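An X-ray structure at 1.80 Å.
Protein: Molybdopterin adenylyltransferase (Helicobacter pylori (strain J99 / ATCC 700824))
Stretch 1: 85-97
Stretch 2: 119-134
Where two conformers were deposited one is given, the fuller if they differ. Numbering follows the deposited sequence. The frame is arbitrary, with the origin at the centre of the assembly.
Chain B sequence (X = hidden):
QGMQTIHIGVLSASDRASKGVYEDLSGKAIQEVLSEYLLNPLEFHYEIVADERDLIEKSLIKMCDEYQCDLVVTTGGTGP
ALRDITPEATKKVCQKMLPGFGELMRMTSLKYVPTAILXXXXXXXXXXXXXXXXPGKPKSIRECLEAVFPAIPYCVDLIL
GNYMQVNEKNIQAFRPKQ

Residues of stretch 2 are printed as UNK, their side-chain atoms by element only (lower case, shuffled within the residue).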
# COMPACT_ATOMS: atom_id res chain seq x y z
N ILE B 85 -9.56 8.85 -13.16
CA ILE B 85 -10.09 7.50 -13.01
C ILE B 85 -9.22 6.42 -13.66
O ILE B 85 -9.63 5.28 -13.80
CB ILE B 85 -11.52 7.42 -13.59
CG1 ILE B 85 -11.58 8.10 -14.96
CG2 ILE B 85 -12.49 8.12 -12.66
CD1 ILE B 85 -11.16 7.24 -16.10
N THR B 86 -8.00 6.80 -14.03
CA THR B 86 -7.08 5.85 -14.66
C THR B 86 -6.68 4.67 -13.75
O THR B 86 -6.68 3.53 -14.21
CB THR B 86 -5.82 6.58 -15.18
OG1 THR B 86 -6.22 7.59 -16.12
CG2 THR B 86 -4.87 5.60 -15.87
N PRO B 87 -6.36 4.93 -12.46
CA PRO B 87 -6.05 3.76 -11.62
C PRO B 87 -7.24 2.81 -11.44
O PRO B 87 -7.04 1.61 -11.43
CB PRO B 87 -5.64 4.39 -10.27
CG PRO B 87 -5.20 5.78 -10.62
CD PRO B 87 -6.10 6.19 -11.75
N GLU B 88 -8.45 3.35 -11.29
CA GLU B 88 -9.65 2.50 -11.19
C GLU B 88 -9.82 1.60 -12.42
O GLU B 88 -10.16 0.42 -12.30
CB GLU B 88 -10.91 3.34 -11.02
CG GLU B 88 -11.10 3.89 -9.64
CD GLU B 88 -10.56 5.30 -9.47
OE1 GLU B 88 -9.53 5.64 -10.11
OE2 GLU B 88 -11.17 6.07 -8.70
N ALA B 89 -9.63 2.18 -13.60
CA ALA B 89 -9.75 1.42 -14.84
C ALA B 89 -8.67 0.36 -14.90
O ALA B 89 -8.91 -0.76 -15.34
CB ALA B 89 -9.68 2.35 -16.04
N THR B 90 -7.47 0.71 -14.45
CA THR B 90 -6.35 -0.22 -14.45
C THR B 90 -6.63 -1.40 -13.54
O THR B 90 -6.40 -2.56 -13.91
CB THR B 90 -5.06 0.50 -14.02
OG1 THR B 90 -4.85 1.62 -14.89
CG2 THR B 90 -3.85 -0.43 -14.10
N LYS B 91 -7.16 -1.13 -12.35
CA LYS B 91 -7.47 -2.19 -11.40
C LYS B 91 -8.55 -3.12 -11.93
O LYS B 91 -8.54 -4.33 -11.68
CB LYS B 91 -7.90 -1.59 -10.05
CG LYS B 91 -8.13 -2.63 -8.97
CD LYS B 91 -8.92 -2.06 -7.80
CE LYS B 91 -8.21 -0.86 -7.17
NZ LYS B 91 -8.96 -0.33 -6.00
N LYS B 92 -9.49 -2.55 -12.67
CA LYS B 92 -10.61 -3.32 -13.19
C LYS B 92 -10.15 -4.35 -14.23
O LYS B 92 -10.67 -5.47 -14.29
CB LYS B 92 -11.66 -2.38 -13.78
CG LYS B 92 -12.86 -3.08 -14.41
CD LYS B 92 -13.52 -4.03 -13.44
CE LYS B 92 -14.53 -4.93 -14.14
NZ LYS B 92 -15.02 -6.03 -13.26
N VAL B 93 -9.16 -4.00 -15.05
CA VAL B 93 -8.79 -4.90 -16.14
C VAL B 93 -7.62 -5.82 -15.78
O VAL B 93 -7.33 -6.76 -16.51
CB VAL B 93 -8.42 -4.11 -17.44
CG1 VAL B 93 -9.53 -3.12 -17.80
CG2 VAL B 93 -7.10 -3.39 -17.30
N CYS B 94 -6.96 -5.56 -14.65
CA CYS B 94 -5.88 -6.43 -14.19
C CYS B 94 -6.40 -7.55 -13.32
O CYS B 94 -7.40 -7.39 -12.62
CB CYS B 94 -4.83 -5.65 -13.41
SG CYS B 94 -3.84 -4.59 -14.44
N GLN B 95 -5.71 -8.69 -13.35
CA GLN B 95 -6.06 -9.84 -12.53
C GLN B 95 -5.29 -9.85 -11.20
O GLN B 95 -5.80 -10.33 -10.18
CB GLN B 95 -5.80 -11.13 -13.30
CG GLN B 95 -6.57 -11.22 -14.61
CD GLN B 95 -5.74 -11.82 -15.73
OE1 GLN B 95 -4.51 -11.85 -15.67
NE2 GLN B 95 -6.41 -12.32 -16.77
N LYS B 96 -4.07 -9.32 -11.23
CA LYS B 96 -3.20 -9.18 -10.05
C LYS B 96 -2.62 -7.78 -10.03
O LYS B 96 -2.07 -7.34 -11.03
CB LYS B 96 -2.03 -10.17 -10.09
CG LYS B 96 -2.34 -11.62 -9.84
CD LYS B 96 -1.03 -12.40 -9.86
CE LYS B 96 -1.21 -13.87 -9.49
NZ LYS B 96 -1.91 -14.65 -10.55
N MET B 97 -2.68 -7.09 -8.89
CA MET B 97 -2.01 -5.80 -8.78
C MET B 97 -0.63 -5.97 -8.14
O MET B 97 -0.41 -6.92 -7.38
CB MET B 97 -2.85 -4.80 -7.97
CG MET B 97 -4.22 -4.50 -8.58
SD MET B 97 -4.11 -3.80 -10.24
CE MET B 97 -3.46 -2.17 -9.92
N UNK B 119 -0.65 10.68 -5.19
CA UNK B 119 -0.73 9.89 -6.42
C UNK B 119 -1.31 8.50 -6.20
O UNK B 119 -0.93 7.80 -5.25
o UNK B 119 0.59 8.97 -8.22
c UNK B 119 0.65 9.77 -7.06
N UNK B 120 -2.22 8.10 -7.09
CA UNK B 120 -2.78 6.76 -7.05
C UNK B 120 -2.25 5.88 -8.19
O UNK B 120 -2.85 4.85 -8.48
n UNK B 120 -7.53 5.30 -5.34
n UNK B 120 -8.31 5.00 -7.47
c UNK B 120 -4.31 6.83 -7.13
c UNK B 120 -7.66 5.74 -6.58
c UNK B 120 -4.95 7.36 -5.84
c UNK B 120 -6.40 7.80 -6.06
n UNK B 120 -7.13 6.90 -6.95
N UNK B 121 -1.15 6.29 -8.81
CA UNK B 121 -0.51 5.49 -9.86
C UNK B 121 -0.25 4.09 -9.36
O UNK B 121 0.28 3.91 -8.26
c UNK B 121 0.81 6.10 -10.33
n UNK B 121 3.08 7.40 -11.54
c UNK B 121 0.68 7.36 -11.15
o UNK B 121 2.02 9.34 -11.08
c UNK B 121 1.99 8.12 -11.25
N UNK B 122 -0.60 3.09 -10.16
CA UNK B 122 -0.43 1.70 -9.77
C UNK B 122 0.12 0.87 -10.92
O UNK B 122 0.43 1.39 -11.99
o UNK B 122 -2.74 1.23 -10.30
c UNK B 122 -1.76 1.12 -9.29
N UNK B 123 0.22 -0.43 -10.69
CA UNK B 123 0.63 -1.35 -11.74
C UNK B 123 0.01 -2.71 -11.47
O UNK B 123 -0.28 -3.05 -10.33
c UNK B 123 2.13 -1.45 -11.82
N UNK B 124 -0.22 -3.47 -12.54
CA UNK B 124 -0.82 -4.78 -12.40
C UNK B 124 -0.60 -5.64 -13.62
O UNK B 124 -0.07 -5.19 -14.64
N UNK B 125 -1.04 -6.89 -13.52
CA UNK B 125 -0.88 -7.85 -14.60
C UNK B 125 -2.23 -8.19 -15.23
O UNK B 125 -3.18 -8.49 -14.53
c UNK B 125 -0.24 -9.15 -14.09
c UNK B 125 -0.09 -10.16 -15.23
c UNK B 125 1.08 -8.86 -13.39
c UNK B 125 2.09 -8.15 -14.29
N UNK B 126 -2.30 -8.11 -16.56
CA UNK B 126 -3.40 -8.71 -17.31
C UNK B 126 -2.81 -9.72 -18.27
O UNK B 126 -2.19 -9.35 -19.27
n UNK B 126 -8.76 -7.77 -18.91
c UNK B 126 -8.37 -8.18 -20.11
c UNK B 126 -6.13 -7.26 -19.71
c UNK B 126 -5.33 -8.29 -18.89
c UNK B 126 -4.20 -7.66 -18.08
n UNK B 126 -7.14 -7.94 -20.52
n UNK B 126 -9.23 -8.81 -20.90
N UNK B 127 -3.02 -11.00 -17.97
CA UNK B 127 -2.49 -12.10 -18.76
C UNK B 127 -0.98 -11.98 -18.95
O UNK B 127 -0.23 -12.10 -17.98
c UNK B 127 -3.22 -12.18 -20.10
n UNK B 127 -5.52 -11.86 -20.76
c UNK B 127 -4.69 -12.48 -19.94
o UNK B 127 -5.08 -13.25 -19.06
N UNK B 128 -0.53 -11.74 -20.18
CA UNK B 128 0.90 -11.66 -20.45
C UNK B 128 1.35 -10.21 -20.59
O UNK B 128 2.38 -9.91 -21.20
c UNK B 128 1.24 -12.46 -21.71
n UNK B 128 1.34 -17.11 -23.67
c UNK B 128 0.80 -13.92 -21.61
c UNK B 128 1.23 -14.76 -22.81
c UNK B 128 0.80 -16.21 -22.62
N UNK B 129 0.57 -9.30 -20.00
CA UNK B 129 0.85 -7.86 -20.09
C UNK B 129 1.05 -7.21 -18.73
O UNK B 129 0.28 -7.44 -17.79
o UNK B 129 -0.51 -7.68 -22.11
c UNK B 129 -0.29 -7.14 -20.81
N UNK B 130 2.08 -6.37 -18.63
CA UNK B 130 2.27 -5.53 -17.46
C UNK B 130 1.75 -4.13 -17.76
O UNK B 130 2.16 -3.50 -18.73
c UNK B 130 3.45 -4.71 -14.64
c UNK B 130 3.74 -5.47 -17.06
c UNK B 130 4.13 -4.44 -15.97
c UNK B 130 5.64 -4.40 -15.79
N UNK B 131 0.83 -3.65 -16.92
CA UNK B 131 0.31 -2.29 -17.05
C UNK B 131 0.81 -1.41 -15.91
O UNK B 131 0.71 -1.77 -14.75
c UNK B 131 -1.76 -3.22 -18.13
c UNK B 131 -1.23 -2.27 -17.06
c UNK B 131 -1.76 -0.86 -17.31
c UNK B 131 -3.29 -3.32 -18.16
N UNK B 132 1.38 -0.26 -16.26
CA UNK B 132 1.86 0.68 -15.25
C UNK B 132 1.32 2.07 -15.53
O UNK B 132 1.39 2.53 -16.67
c UNK B 132 3.87 1.61 -14.06
c UNK B 132 4.01 -0.63 -15.19
c UNK B 132 3.39 0.77 -15.24
c UNK B 132 5.51 -0.61 -15.29
N UNK B 133 0.80 2.74 -14.50
CA UNK B 133 0.41 4.15 -14.61
C UNK B 133 1.60 5.07 -14.39
O UNK B 133 2.23 5.00 -13.34
c UNK B 133 -0.67 4.50 -13.58
n UNK B 133 -2.29 3.09 -14.71
o UNK B 133 -2.28 3.14 -12.46
c UNK B 133 -1.81 3.51 -13.54
N UNK B 134 1.90 5.94 -15.35
CA UNK B 134 3.04 6.86 -15.25
C UNK B 134 2.54 8.27 -14.93
O UNK B 134 1.34 8.52 -14.98
c UNK B 134 5.30 4.94 -15.87
c UNK B 134 3.84 6.86 -16.56
c UNK B 134 4.44 5.53 -17.00
c UNK B 134 5.24 5.73 -18.28
O HOH W 1 -5.28 1.00 -9.24

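Position 119 carries one carbon and one oxygen, and this side chain makes no contact with stretch 1: Ser119. Position 120 has three carbons, a nitrogen, then a carbon bearing two nitrogens, one of them beside the Glu88 carboxylate; this is Arg120. Its NH2 donates to Glu88 OE1 at 3.0 Å in a salt bridge, while its backbone O lies 3.3 Å from Pro87 CG.

Position 121 has three carbons, the third carrying two further atoms, an oxygen and a nitrogen, and its CB points away from the helix: Gln121. At position 122 a carbon and an oxygen point toward the helix, so Ser122. Its OG accepts from a water that also donates to Pro87 O, and Met97 CE sits 3.5 Å from that OG.

Position 123 is a single carbon directed away, Ala123. Position 124 has no side-chain atom, hence Gly124. The reason to keep it bare is visible: an ideal CB would fall 2.7 Å from Met97 SD and 2.8 Å from Cys94 SG.

Position 125 has four carbons forked at the first, one arm two long: Ile125. Its backbone does the joining, N donating to Lys96 O at 2.7 Å and O accepting from Gln95 N at 2.8 Å. Position 126 is another chain of three carbons, a nitrogen and a carbon with two nitrogens, this time extended past the helix end. It is Arg126, whose NH1 donates to Val93 O at 3.0 Å.

Position 127 has two carbons, the second bearing oxygen and nitrogen, and a positive phi of 54°: Asn127. The Gln95 amide pairs with it twice, OE1 accepting from Asn127 N (2.9 Å) and NE2 donating to Asn127 OD1 (2.8 Å). Position 128, four carbons in a row ending in nitrogen, points away: Lys128. Position 129, a carbon and an oxygen, is out of reach: Ser129, closing a type II' turn from Arg126.

Position 130, four carbons forked at the second, makes no contact: Leu130. Position 131, forked at the first, points toward the helix; it is Ile131, with CD1 3.9 Å from Val93 CG2. Position 132 has the same fork but faces away, Ile132. Position 133, two carbons ending in oxygen and nitrogen, is Asn133; ND2 donates to Thr90 OG1 at 3.0 Å, and OD1 accepts from Ser122 N and OG. Position 134, forked at the second, is the distant Leu134.

The rules are alternation and pairing: in a hairpin whose second strand runs nearly antiparallel to the helix, Ile131 and Asn133 face it, while an antiparallel bridge at Lys96 and Ile125 fastens the segment beyond.

Stretch 2 119-134: SRQSAGIRNKSLIINL
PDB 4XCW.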